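Uncharacterized protein (Bacteroides uniformis, PDB 4Q5K) is uncharacterised but probably belongs to the amidases that cut peptides from N-acetylmuramic acid, and here holds the disaccharide of GlcNAc and anhydro-MurNAc. Local coordinates at residues I176-T181 against A189-A194; L88-D93 against L118-M123; D82-R87 against Q128-L133. All blocks are in the same frame, centred on the assembly; numbering follows the deposited sequence. Where two conformers were deposited one is given.

Contact 1. Residues I176-T181 against A189-A194. With NA (sodium ion), chain C; 2YP ((2R)-2-[[(1R,2S,3R,4R,5R)-4-acetamido-2-[(2S,3R,4R,5S,6R)-3-acetamido-6-(hydroxymethyl)-4,5-bis(oxidanyl)oxan-2-yl]oxy-6,8-dioxabicyclo[3.2.1]octan-3-yl]oxy]propanoic acid), chain B.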
loop_
_atom_site.group_PDB
_atom_site.type_symbol
_atom_site.label_atom_id
_atom_site.label_comp_id
_atom_site.label_asym_id
_atom_site.label_seq_id
_atom_site.Cartn_x
_atom_site.Cartn_y
_atom_site.Cartn_z
ATOM N N ILE A 176 -0.979 7.822 -3.512
ATOM C CA ILE A 176 -1.147 6.644 -2.698
ATOM C C ILE A 176 -1.205 7.062 -1.245
ATOM O O ILE A 176 -0.303 7.746 -0.721
ATOM C CB ILE A 176 0.024 5.654 -2.954
ATOM C CG1 ILE A 176 -0.001 5.164 -4.408
ATOM C CG2 ILE A 176 -0.004 4.503 -1.993
ATOM C CD1 ILE A 176 1.279 4.510 -4.858
ATOM N N ILE A 177 -2.283 6.643 -0.584
ATOM C CA ILE A 177 -2.531 6.974 0.813
ATOM C C ILE A 177 -2.328 5.735 1.660
ATOM O O ILE A 177 -2.956 4.705 1.422
ATOM C CB ILE A 177 -3.966 7.471 0.985
ATOM C CG1 ILE A 177 -4.269 8.645 0.053
ATOM C CG2 ILE A 177 -4.258 7.769 2.446
ATOM C CD1 ILE A 177 -3.375 9.831 0.198
ATOM N N ALA A 178 -1.442 5.831 2.641
ATOM C CA ALA A 178 -1.199 4.770 3.610
ATOM C C ALA A 178 -1.656 5.270 4.987
ATOM O O ALA A 178 -1.186 6.299 5.476
ATOM C CB ALA A 178 0.279 4.379 3.628
ATOM N N ILE A 179 -2.607 4.556 5.585
ATOM C CA ILE A 179 -3.248 4.987 6.814
ATOM C C ILE A 179 -2.434 4.450 7.997
ATOM O O ILE A 179 -2.281 3.226 8.164
ATOM C CB ILE A 179 -4.737 4.554 6.858
ATOM C CG1 ILE A 179 -5.510 5.199 5.699
ATOM C CG2 ILE A 179 -5.331 4.850 8.208
ATOM C CD1 ILE A 179 -6.958 4.794 5.583
ATOM N N THR A 180 -1.920 5.359 8.810
ATOM C CA THR A 180 -1.120 5.030 9.959
ATOM C C THR A 180 -2.037 4.576 11.093
ATOM O O THR A 180 -3.228 4.912 11.113
ATOM C CB THR A 180 -0.236 6.241 10.365
ATOM O OG1 THR A 180 -1.057 7.387 10.655
ATOM C CG2 THR A 180 0.687 6.613 9.237
ATOM N N THR A 181 -1.462 3.837 12.050
ATOM C CA THR A 181 -2.274 3.158 13.050
ATOM C C THR A 181 -1.612 3.055 14.404
ATOM O O THR A 181 -0.401 2.876 14.500
ATOM C CB THR A 181 -2.698 1.747 12.549
ATOM O OG1 THR A 181 -3.464 1.095 13.550
ATOM C CG2 THR A 181 -1.500 0.848 12.221
ATOM N N ALA A 189 -2.304 0.349 8.481
ATOM C CA ALA A 189 -3.443 -0.562 8.552
ATOM C C ALA A 189 -4.287 -0.678 7.293
ATOM O O ALA A 189 -5.056 -1.625 7.167
ATOM C CB ALA A 189 -4.349 -0.130 9.692
ATOM N N HIS A 190 -4.161 0.271 6.367
ATOM C CA HIS A 190 -5.033 0.322 5.215
ATOM C C HIS A 190 -4.388 1.260 4.198
ATOM O O HIS A 190 -3.575 2.098 4.548
ATOM C CB HIS A 190 -6.431 0.808 5.640
ATOM C CG HIS A 190 -7.471 0.696 4.565
ATOM N ND1 HIS A 190 -7.524 -0.371 3.697
ATOM C CD2 HIS A 190 -8.479 1.520 4.202
ATOM C CE1 HIS A 190 -8.536 -0.212 2.866
ATOM N NE2 HIS A 190 -9.129 0.926 3.153
HETATM N N MSE A 191 -4.781 1.121 2.946
HETATM C CA MSE A 191 -4.262 1.936 1.849
HETATM C C MSE A 191 -5.330 2.184 0.812
HETATM O O MSE A 191 -6.294 1.419 0.706
HETATM C CB MSE A 191 -3.114 1.199 1.109
HETATM C CG MSE A 191 -2.027 0.696 1.942
HETATM SE SE MSE A 191 -0.717 -0.190 0.957
HETATM C CE MSE A 191 0.181 1.403 0.354
ATOM N N GLY A 192 -5.114 3.222 0.010
ATOM C CA GLY A 192 -5.963 3.494 -1.129
ATOM C C GLY A 192 -5.378 4.600 -1.986
ATOM O O GLY A 192 -4.223 4.990 -1.812
ATOM N N ILE A 193 -6.203 5.090 -2.900
ATOM C CA ILE A 193 -5.800 6.082 -3.892
ATOM C C ILE A 193 -6.656 7.332 -3.713
ATOM O O ILE A 193 -7.882 7.240 -3.625
ATOM C CB ILE A 193 -5.935 5.529 -5.338
ATOM C CG1 ILE A 193 -5.034 4.299 -5.519
ATOM C CG2 ILE A 193 -5.587 6.593 -6.354
ATOM C CD1 ILE A 193 -5.311 3.463 -6.725
ATOM N N ALA A 194 -5.997 8.490 -3.634
ATOM C CA ALA A 194 -6.695 9.757 -3.453
ATOM C C ALA A 194 -7.564 10.113 -4.656
ATOM O O ALA A 194 -7.132 10.002 -5.795
ATOM C CB ALA A 194 -5.681 10.869 -3.219
HETATM NA NA NA C . 1.366 1.332 15.541
HETATM C C1 2YP B . -0.435 -6.861 3.821
HETATM O O1 2YP B . -1.312 -6.411 4.790
HETATM C C2 2YP B . 0.443 -7.910 4.479
HETATM C C3 2YP B . 1.320 -8.615 3.442
HETATM O O3 2YP B . 1.881 -9.772 4.035
HETATM C C4 2YP B . 0.525 -9.040 2.212
HETATM O OAC 2YP B . -0.050 -7.844 7.279
HETATM C CAB 2YP B . 0.948 -7.271 6.816
HETATM C CAA 2YP B . 1.870 -6.475 7.682
HETATM N N2 2YP B . 1.265 -7.305 5.514
HETATM O O4 2YP B . 1.433 -9.421 1.180
HETATM C C5 2YP B . -0.326 -7.881 1.705
HETATM C C6 2YP B . -1.216 -8.253 0.528
HETATM O O6 2YP B . -2.138 -9.300 0.839
HETATM O O5 2YP B . -1.182 -7.431 2.768
HETATM C CA4 2YP B . -2.026 -5.194 4.532
HETATM C CA3 2YP B . -3.127 -5.185 5.588
HETATM O OAH 2YP B . -4.283 -4.519 5.060
HETATM C CAI 2YP B . -5.384 -5.423 4.866
HETATM C CAJ 2YP B . -5.193 -6.180 3.561
HETATM C CAL 2YP B . -6.705 -4.648 4.935
HETATM O OAM 2YP B . -7.718 -5.134 4.412
HETATM O O 2YP B . -6.642 -3.538 5.549
HETATM C CA5 2YP B . -1.108 -3.975 4.636
HETATM O OA5 2YP B . -0.570 -3.900 5.980
HETATM C CA6 2YP B . -1.836 -2.644 4.514
HETATM O OA6 2YP B . -2.189 -2.333 5.874
HETATM C CA1 2YP B . -1.674 -3.388 6.680
HETATM C CA2 2YP B . -2.706 -4.500 6.894
HETATM N NAD 2YP B . -2.206 -5.470 7.857
HETATM C CAE 2YP B . -2.662 -5.579 9.090
HETATM O OAG 2YP B . -3.559 -4.857 9.507
HETATM C CAF 2YP B . -2.012 -6.627 9.945
HETATM O O HOH W 1 1.319 2.560 17.583
HETATM O O HOH W 2 3.449 0.350 16.531
HETATM O O HOH W 3 2.933 3.025 14.685
#
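Ile177 and Gly192 meet as an antiparallel hydrogen-bonded pair, a plain example of how a beta hairpin is sewn together. Ile177 N gives a nearly straight bond (175°) to Gly192 O at 2.8 Å, and Gly192 N returns one of 3.0 Å to Ile177 O. Further toward the turn, Ile179 N reaches His190 O, while Ala189 N closes on Ile179 O almost along the C=O axis at 2.9 Å. The same Ile177 O also receives a CA-H contact from Met191 CA, at 3.1 Å.

Side-chain contacts fall on two faces of the sheet. On one, the selenomethionine Met191 bends at its selenium (chi3 80°) and brings CE to 3.9 Å from Ile176 CG2. On the other, Ile179 and His190 run side by side, CD1 of the first lying 3.9 Å from CD2 of the second, obliquely to the ring.

Beyond the pairing, Thr181 O binds a sodium ion together with Thr183 O, Leu186 O and three waters, and His190 NE2 is bonded to His205 ND1.

Helices 41-53 and 91-100 pack against the Met191 face, helix 220-226 lies under Ile177 and Ile179, and strands 230-238 and 200-207 extend the sheet on the outer edges.

Contact 2. Residues L88-D93 against L118-M123. With 2YP ((2R)-2-[[(1R,2S,3R,4R,5R)-4-acetamido-2-[(2S,3R,4R,5S,6R)-3-acetamido-6-(hydroxymethyl)-4,5-bis(oxidanyl)oxan-2-yl]oxy-6,8-dioxabicyclo[3.2.1]octan-3-yl]oxy]propanoic acid), chain B.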
loop_
_atom_site.group_PDB
_atom_site.type_symbol
_atom_site.label_atom_id
_atom_site.label_comp_id
_atom_site.label_asym_id
_atom_site.label_seq_id
_atom_site.Cartn_x
_atom_site.Cartn_y
_atom_site.Cartn_z
ATOM N N LEU A 88 7.543 -7.426 0.386
ATOM C CA LEU A 88 7.582 -6.233 1.227
ATOM C C LEU A 88 6.318 -6.105 2.054
ATOM O O LEU A 88 5.470 -5.241 1.841
ATOM C CB LEU A 88 7.835 -4.995 0.366
ATOM C CG LEU A 88 9.225 -5.018 -0.295
ATOM C CD1 LEU A 88 9.244 -4.169 -1.548
ATOM C CD2 LEU A 88 10.250 -4.573 0.704
ATOM N N HIS A 89 6.221 -6.968 3.060
ATOM C CA HIS A 89 5.025 -7.091 3.885
ATOM C C HIS A 89 4.636 -5.831 4.617
ATOM O O HIS A 89 3.458 -5.511 4.735
ATOM C CB HIS A 89 5.217 -8.225 4.905
ATOM C CG HIS A 89 5.408 -9.558 4.276
ATOM N ND1 HIS A 89 4.398 -10.187 3.586
ATOM C CD2 HIS A 89 6.482 -10.373 4.211
ATOM C CE1 HIS A 89 4.848 -11.329 3.112
ATOM N NE2 HIS A 89 6.103 -11.473 3.489
ATOM N N TYR A 90 5.626 -5.148 5.182
ATOM C CA TYR A 90 5.354 -3.918 5.927
ATOM C C TYR A 90 5.390 -2.719 4.989
ATOM O O TYR A 90 6.316 -2.542 4.215
ATOM C CB TYR A 90 6.358 -3.740 7.026
ATOM C CG TYR A 90 6.178 -4.700 8.165
ATOM C CD1 TYR A 90 5.082 -4.598 9.018
ATOM C CD2 TYR A 90 7.120 -5.697 8.413
ATOM C CE1 TYR A 90 4.927 -5.451 10.097
ATOM C CE2 TYR A 90 6.952 -6.553 9.497
ATOM C CZ TYR A 90 5.876 -6.439 10.338
ATOM O OH TYR A 90 5.707 -7.232 11.464
ATOM N N ILE A 91 4.384 -1.855 5.082
ATOM C CA ILE A 91 4.275 -0.728 4.151
ATOM C C ILE A 91 5.436 0.253 4.328
ATOM O O ILE A 91 5.907 0.795 3.339
ATOM C CB ILE A 91 2.887 -0.074 4.235
ATOM C CG1 ILE A 91 1.816 -1.108 3.856
ATOM C CG2 ILE A 91 2.804 1.118 3.366
ATOM C CD1 ILE A 91 2.023 -1.886 2.558
ATOM N N ALA A 92 5.987 0.425 5.544
ATOM C CA ALA A 92 7.184 1.284 5.653
ATOM C C ALA A 92 8.287 0.768 4.748
ATOM O O ALA A 92 8.989 1.538 4.112
ATOM C CB ALA A 92 7.698 1.336 7.088
ATOM N N ASP A 93 8.430 -0.553 4.694
ATOM C CA ASP A 93 9.478 -1.215 3.892
ATOM C C ASP A 93 9.170 -1.078 2.398
ATOM O O ASP A 93 10.063 -0.836 1.592
ATOM C CB ASP A 93 9.556 -2.689 4.328
ATOM C CG ASP A 93 10.895 -3.343 4.092
ATOM O OD1 ASP A 93 11.869 -2.673 3.686
ATOM O OD2 ASP A 93 10.935 -4.560 4.343
ATOM N N LEU A 118 8.710 4.679 14.046
ATOM C CA LEU A 118 8.201 3.348 13.734
ATOM C C LEU A 118 8.525 2.356 14.862
ATOM O O LEU A 118 9.607 2.377 15.452
ATOM C CB LEU A 118 8.810 2.853 12.429
ATOM C CG LEU A 118 8.519 3.668 11.178
ATOM C CD1 LEU A 118 9.339 3.142 9.998
ATOM C CD2 LEU A 118 7.057 3.641 10.823
ATOM N N SER A 119 7.532 1.522 15.150
ATOM C CA SER A 119 7.680 0.390 16.065
ATOM C C SER A 119 6.948 -0.785 15.404
ATOM O O SER A 119 5.715 -0.848 15.372
ATOM C CB SER A 119 7.140 0.757 17.446
ATOM O OG SER A 119 7.247 -0.326 18.321
ATOM N N ILE A 120 7.743 -1.695 14.836
ATOM C CA ILE A 120 7.222 -2.718 13.953
ATOM C C ILE A 120 7.602 -4.096 14.471
ATOM O O ILE A 120 8.776 -4.394 14.629
ATOM C CB ILE A 120 7.713 -2.474 12.499
ATOM C CG1 ILE A 120 7.046 -1.195 11.929
ATOM C CG2 ILE A 120 7.406 -3.672 11.624
ATOM C CD1 ILE A 120 7.511 -0.804 10.527
ATOM N N SER A 121 6.588 -4.904 14.769
ATOM C CA SER A 121 6.760 -6.246 15.330
ATOM C C SER A 121 5.519 -7.122 15.207
ATOM O O SER A 121 5.516 -8.213 15.721
ATOM C CB SER A 121 7.138 -6.149 16.811
ATOM O OG SER A 121 6.122 -5.501 17.531
ATOM N N TYR A 122 4.491 -6.669 14.510
ATOM C CA TYR A 122 3.197 -7.357 14.490
ATOM C C TYR A 122 3.279 -8.786 13.987
ATOM O O TYR A 122 2.706 -9.685 14.602
ATOM C CB TYR A 122 2.191 -6.563 13.630
ATOM C CG TYR A 122 0.766 -7.054 13.693
ATOM C CD1 TYR A 122 -0.107 -6.613 14.670
ATOM C CD2 TYR A 122 0.302 -7.984 12.775
ATOM C CE1 TYR A 122 -1.411 -7.088 14.722
ATOM C CE2 TYR A 122 -0.997 -8.450 12.822
ATOM C CZ TYR A 122 -1.849 -7.990 13.786
ATOM O OH TYR A 122 -3.138 -8.443 13.823
HETATM N N MSE A 123 3.956 -9.006 12.870
HETATM C CA MSE A 123 3.937 -10.322 12.245
HETATM C C MSE A 123 4.656 -11.375 13.084
HETATM O O MSE A 123 4.118 -12.463 13.300
HETATM C CB MSE A 123 4.548 -10.275 10.856
HETATM C CG MSE A 123 3.756 -9.406 9.899
HETATM SE SE MSE A 123 4.576 -9.253 8.158
HETATM C CE MSE A 123 4.172 -10.998 7.473
HETATM C C1 2YP B . -0.435 -6.861 3.821
HETATM O O1 2YP B . -1.312 -6.411 4.790
HETATM C C2 2YP B . 0.443 -7.910 4.479
HETATM C C3 2YP B . 1.320 -8.615 3.442
HETATM O O3 2YP B . 1.881 -9.772 4.035
HETATM C C4 2YP B . 0.525 -9.040 2.212
HETATM O OAC 2YP B . -0.050 -7.844 7.279
HETATM C CAB 2YP B . 0.948 -7.271 6.816
HETATM C CAA 2YP B . 1.870 -6.475 7.682
HETATM N N2 2YP B . 1.265 -7.305 5.514
HETATM O O4 2YP B . 1.433 -9.421 1.180
HETATM C C5 2YP B . -0.326 -7.881 1.705
HETATM C C6 2YP B . -1.216 -8.253 0.528
HETATM O O6 2YP B . -2.138 -9.300 0.839
HETATM O O5 2YP B . -1.182 -7.431 2.768
HETATM C CA4 2YP B . -2.026 -5.194 4.532
HETATM C CA3 2YP B . -3.127 -5.185 5.588
HETATM O OAH 2YP B . -4.283 -4.519 5.060
HETATM C CAI 2YP B . -5.384 -5.423 4.866
HETATM C CAJ 2YP B . -5.193 -6.180 3.561
HETATM C CAL 2YP B . -6.705 -4.648 4.935
HETATM O OAM 2YP B . -7.718 -5.134 4.412
HETATM O O 2YP B . -6.642 -3.538 5.549
HETATM C CA5 2YP B . -1.108 -3.975 4.636
HETATM O OA5 2YP B . -0.570 -3.900 5.980
HETATM C CA6 2YP B . -1.836 -2.644 4.514
HETATM O OA6 2YP B . -2.189 -2.333 5.874
HETATM C CA1 2YP B . -1.674 -3.388 6.680
HETATM C CA2 2YP B . -2.706 -4.500 6.894
HETATM N NAD 2YP B . -2.206 -5.470 7.857
HETATM C CAE 2YP B . -2.662 -5.579 9.090
HETATM O OAG 2YP B . -3.559 -4.857 9.507
HETATM C CAF 2YP B . -2.012 -6.627 9.945
#
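Tyr90, held between Ile120 and Met123, makes this a buried aromatic and apolar contact, set where the start of helix 91-100 meets the loop running into helix 122-125 beside the bound disaccharide. CG2 of Ile120 sits over the middle of one face of the Tyr90 ring, 3.3 Å from its centroid, a close CH-pi contact. The opposite face carries the selenium of Met123, displaced toward the rim at 4.1 Å from the same centroid: a Met-aromatic contact in selenomethionine form. With partners on both faces, the ring has little room to tilt.

Its hydroxyl has a second task. Tyr90 OH accepts the backbone N-H of Met123 at 2.9 Å (165°) and is also hydrogen-bonded to Glu147 OE2. Ser121 occupies the N-cap of helix 122-125 but makes no capping bond through its side chain; the tyrosine hydroxyl thus supplies an acceptor for a first-turn N-H. Tyr90 is itself the N-cap residue of helix 91-100, so one residue starts one helix and serves the beginning of another.

Met123 reaches further by bending at chi3 (74°), which carries CE over one face of the His89 ring, 4.0 Å from its centroid. That ring presents its edge to the GlcNAc unit, with ND1 hydrogen-bonded to O3 of the ligand at 2.6 Å. The backbone joins in: His89 O accepts the acetamide N-H at N2, 2.9 Å away. On the side remote from the sugar, Ala92 CB rests against Leu118 CD1 at 3.8 Å and, a little farther off, against Ile120 CD1.

Contact 3. Residues D82-R87 against Q128-L133. With 2YP ((2R)-2-[[(1R,2S,3R,4R,5R)-4-acetamido-2-[(2S,3R,4R,5S,6R)-3-acetamido-6-(hydroxymethyl)-4,5-bis(oxidanyl)oxan-2-yl]oxy-6,8-dioxabicyclo[3.2.1]octan-3-yl]oxy]propanoic acid), chain B.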
loop_
_atom_site.group_PDB
_atom_site.type_symbol
_atom_site.label_atom_id
_atom_site.label_comp_id
_atom_site.label_asym_id
_atom_site.label_seq_id
_atom_site.Cartn_x
_atom_site.Cartn_y
_atom_site.Cartn_z
ATOM N N ASP A 82 12.758 -14.162 -3.324
ATOM C CA ASP A 82 13.610 -15.095 -2.582
ATOM C C ASP A 82 12.915 -15.455 -1.269
ATOM O O ASP A 82 13.267 -14.950 -0.200
ATOM C CB ASP A 82 14.984 -14.472 -2.321
ATOM C CG ASP A 82 15.940 -15.435 -1.649
ATOM O OD1 ASP A 82 15.650 -16.650 -1.609
ATOM O OD2 ASP A 82 16.967 -14.964 -1.121
ATOM N N GLY A 83 11.900 -16.310 -1.376
ATOM C CA GLY A 83 11.118 -16.725 -0.227
ATOM C C GLY A 83 10.057 -15.745 0.241
ATOM O O GLY A 83 9.994 -14.567 -0.189
ATOM N N TYR A 84 9.224 -16.215 1.164
ATOM C CA TYR A 84 8.150 -15.395 1.700
ATOM C C TYR A 84 8.637 -14.046 2.232
ATOM O O TYR A 84 7.963 -13.033 2.050
ATOM C CB TYR A 84 7.470 -16.167 2.813
ATOM C CG TYR A 84 6.367 -15.443 3.527
ATOM C CD1 TYR A 84 5.153 -15.191 2.890
ATOM C CD2 TYR A 84 6.511 -15.052 4.848
ATOM C CE1 TYR A 84 4.106 -14.564 3.551
ATOM C CE2 TYR A 84 5.494 -14.392 5.497
ATOM C CZ TYR A 84 4.297 -14.147 4.869
ATOM O OH TYR A 84 3.305 -13.518 5.566
ATOM N N THR A 85 9.774 -14.040 2.928
ATOM C CA THR A 85 10.200 -12.846 3.612
ATOM C C THR A 85 10.818 -11.805 2.667
ATOM O O THR A 85 11.142 -10.703 3.116
ATOM C CB THR A 85 11.157 -13.146 4.787
ATOM O OG1 THR A 85 12.385 -13.718 4.311
ATOM C CG2 THR A 85 10.485 -14.093 5.797
ATOM N N SER A 86 10.986 -12.144 1.373
ATOM C CA SER A 86 11.411 -11.167 0.380
ATOM C C SER A 86 10.284 -10.258 -0.081
ATOM O O SER A 86 10.552 -9.212 -0.684
ATOM C CB SER A 86 12.028 -11.843 -0.846
ATOM O OG SER A 86 11.100 -12.582 -1.629
ATOM N N ARG A 87 9.041 -10.651 0.164
ATOM C CA ARG A 87 7.892 -9.793 -0.140
ATOM C C ARG A 87 7.898 -8.623 0.847
ATOM O O ARG A 87 8.204 -8.815 2.029
ATOM C CB ARG A 87 6.564 -10.583 -0.014
ATOM C CG ARG A 87 5.432 -10.017 -0.827
ATOM C CD ARG A 87 4.107 -10.522 -0.423
ATOM N NE ARG A 87 4.016 -11.972 -0.513
ATOM C CZ ARG A 87 3.069 -12.694 0.093
ATOM N NH1 ARG A 87 2.121 -12.107 0.823
ATOM N NH2 ARG A 87 3.063 -14.019 -0.000
ATOM N N GLN A 128 0.636 -16.825 13.968
ATOM C CA GLN A 128 -0.523 -17.645 13.636
ATOM C C GLN A 128 -1.396 -17.011 12.566
ATOM O O GLN A 128 -2.168 -17.714 11.916
ATOM C CB GLN A 128 -1.375 -17.901 14.876
ATOM C CG GLN A 128 -0.610 -18.430 16.082
ATOM C CD GLN A 128 0.016 -17.349 17.026
ATOM O OE1 GLN A 128 0.037 -16.149 16.745
ATOM N NE2 GLN A 128 0.445 -17.801 18.202
ATOM N N LEU A 129 -1.291 -15.692 12.388
ATOM C CA LEU A 129 -2.129 -14.986 11.421
ATOM C C LEU A 129 -1.632 -15.070 9.988
ATOM O O LEU A 129 -2.298 -14.558 9.072
ATOM C CB LEU A 129 -2.246 -13.521 11.813
ATOM C CG LEU A 129 -2.814 -13.240 13.202
ATOM C CD1 LEU A 129 -2.877 -11.739 13.375
ATOM C CD2 LEU A 129 -4.200 -13.854 13.400
ATOM N N TYR A 130 -0.463 -15.675 9.808
ATOM C CA TYR A 130 0.209 -15.730 8.523
ATOM C C TYR A 130 0.608 -17.170 8.226
ATOM O O TYR A 130 1.403 -17.765 8.962
ATOM C CB TYR A 130 1.456 -14.820 8.535
ATOM C CG TYR A 130 1.120 -13.368 8.803
ATOM C CD1 TYR A 130 0.828 -12.515 7.765
ATOM C CD2 TYR A 130 1.079 -12.864 10.104
ATOM C CE1 TYR A 130 0.502 -11.205 7.996
ATOM C CE2 TYR A 130 0.723 -11.560 10.349
ATOM C CZ TYR A 130 0.456 -10.720 9.278
ATOM O OH TYR A 130 0.128 -9.406 9.547
ATOM N N LYS A 131 0.072 -17.729 7.142
ATOM C CA LYS A 131 0.311 -19.147 6.811
ATOM C C LYS A 131 1.804 -19.499 6.898
ATOM O O LYS A 131 2.188 -20.515 7.451
ATOM C CB LYS A 131 -0.221 -19.467 5.410
ATOM C CG LYS A 131 0.111 -20.860 4.888
ATOM C CD LYS A 131 -0.219 -20.990 3.415
ATOM C CE LYS A 131 -1.693 -21.039 3.179
ATOM N NZ LYS A 131 -1.943 -21.473 1.773
ATOM N N GLN A 132 2.634 -18.645 6.291
ATOM C CA GLN A 132 4.065 -18.908 6.107
ATOM C C GLN A 132 4.920 -18.575 7.314
ATOM O O GLN A 132 6.132 -18.761 7.285
ATOM C CB GLN A 132 4.607 -18.160 4.876
ATOM C CG GLN A 132 3.881 -18.476 3.583
ATOM C CD GLN A 132 2.704 -17.571 3.308
ATOM O OE1 GLN A 132 2.019 -17.108 4.228
ATOM N NE2 GLN A 132 2.445 -17.328 2.038
ATOM N N LEU A 133 4.284 -18.035 8.355
ATOM C CA LEU A 133 4.907 -17.882 9.637
ATOM C C LEU A 133 4.404 -18.922 10.628
ATOM O O LEU A 133 5.183 -19.326 11.475
ATOM C CB LEU A 133 4.696 -16.480 10.213
ATOM C CG LEU A 133 5.187 -15.293 9.356
ATOM C CD1 LEU A 133 5.089 -13.997 10.135
ATOM C CD2 LEU A 133 6.623 -15.508 8.875
HETATM C C1 2YP B . -0.435 -6.861 3.821
HETATM O O1 2YP B . -1.312 -6.411 4.790
HETATM C C2 2YP B . 0.443 -7.910 4.479
HETATM C C3 2YP B . 1.320 -8.615 3.442
HETATM O O3 2YP B . 1.881 -9.772 4.035
HETATM C C4 2YP B . 0.525 -9.040 2.212
HETATM O OAC 2YP B . -0.050 -7.844 7.279
HETATM C CAB 2YP B . 0.948 -7.271 6.816
HETATM C CAA 2YP B . 1.870 -6.475 7.682
HETATM N N2 2YP B . 1.265 -7.305 5.514
HETATM O O4 2YP B . 1.433 -9.421 1.180
HETATM C C5 2YP B . -0.326 -7.881 1.705
HETATM C C6 2YP B . -1.216 -8.253 0.528
HETATM O O6 2YP B . -2.138 -9.300 0.839
HETATM O O5 2YP B . -1.182 -7.431 2.768
HETATM C CA4 2YP B . -2.026 -5.194 4.532
HETATM C CA3 2YP B . -3.127 -5.185 5.588
HETATM O OAH 2YP B . -4.283 -4.519 5.060
HETATM C CAI 2YP B . -5.384 -5.423 4.866
HETATM C CAJ 2YP B . -5.193 -6.180 3.561
HETATM C CAL 2YP B . -6.705 -4.648 4.935
HETATM O OAM 2YP B . -7.718 -5.134 4.412
HETATM O O 2YP B . -6.642 -3.538 5.549
HETATM C CA5 2YP B . -1.108 -3.975 4.636
HETATM O OA5 2YP B . -0.570 -3.900 5.980
HETATM C CA6 2YP B . -1.836 -2.644 4.514
HETATM O OA6 2YP B . -2.189 -2.333 5.874
HETATM C CA1 2YP B . -1.674 -3.388 6.680
HETATM C CA2 2YP B . -2.706 -4.500 6.894
HETATM N NAD 2YP B . -2.206 -5.470 7.857
HETATM C CAE 2YP B . -2.662 -5.579 9.090
HETATM O OAG 2YP B . -3.559 -4.857 9.507
HETATM C CAF 2YP B . -2.012 -6.627 9.945
#
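The Tyr84 ring carries Gln132 on one face, with CB 3.5 Å from the ring centroid and over its centre; the amide is stacked toward the CD1 and CE1 side of the ring, its plane turned by 25°. Leu133 comes in obliquely, CD2 lying 3.7 Å from Tyr84 CE2. Two other flat groups turn their edges to the disaccharide. The Arg87 guanidinium offers NH1 to O4 of the GlcNAc unit at 2.8 Å, and the Tyr130 ring has the acetamide oxygen OAC near its plane, where Tyr130 OH donates a bond of 2.8 Å.

The 82-87 segment, in the loop between helices 64-75 and 91-100, is a compact turn built round a short 3-10 segment, and it faces 128-133, which leads into helix 131-134. Gly83, with positive phi, opens the turn, and its carbonyl accepts from both N and OG of Ser86; that hydroxyl in turn receives the N-H of Asp82 at 2.8 Å.

A bend at chi2 (90°) is what folds the Gln132 amide back over the ring, CD standing 3.3 Å from Tyr84 CE1. The polar end of Gln132 is not left to the ring alone: NE2 is hydrogen-bonded to Glu25 OE1. The other carboxylate oxygen of Glu25 makes a salt bridge with Arg87 NH1, and Glu30 takes Arg87 NH2, so two acids probably fix the direction of the guanidinium that binds the sugar. Tyr84 springs from its turn with CG trans to the backbone N (chi1 177°), and its hydroxyl comes obliquely to the Tyr130 ring, Tyr84 OH lying 3.5 Å from Tyr130 CD1.

In the fold
All three contacts are buried, yet they grade outward from the core: the centre of contact 1 lies about 7 Å from that of the chain, the centre of contact 2 about 12 Å and that of contact 3 about 17 Å. Chemistry follows place. Contact 1 rests on main-chain bonds of a sheet, contact 2 on ring packing, one hydroxyl bond across it and its own sugar bonds, and contact 3 on a stacked amide, with its hydrogen bonds going to the sugar and not between its segments. Contacts 1 and 2 meet where Ile91 packs on Met191 and Ala178. Contacts 2 and 3 share more: His89 NE2 probably bonds Tyr84 O, and both grip the GlcNAc unit, while contact 1 approaches the anhydro-MurNAc end.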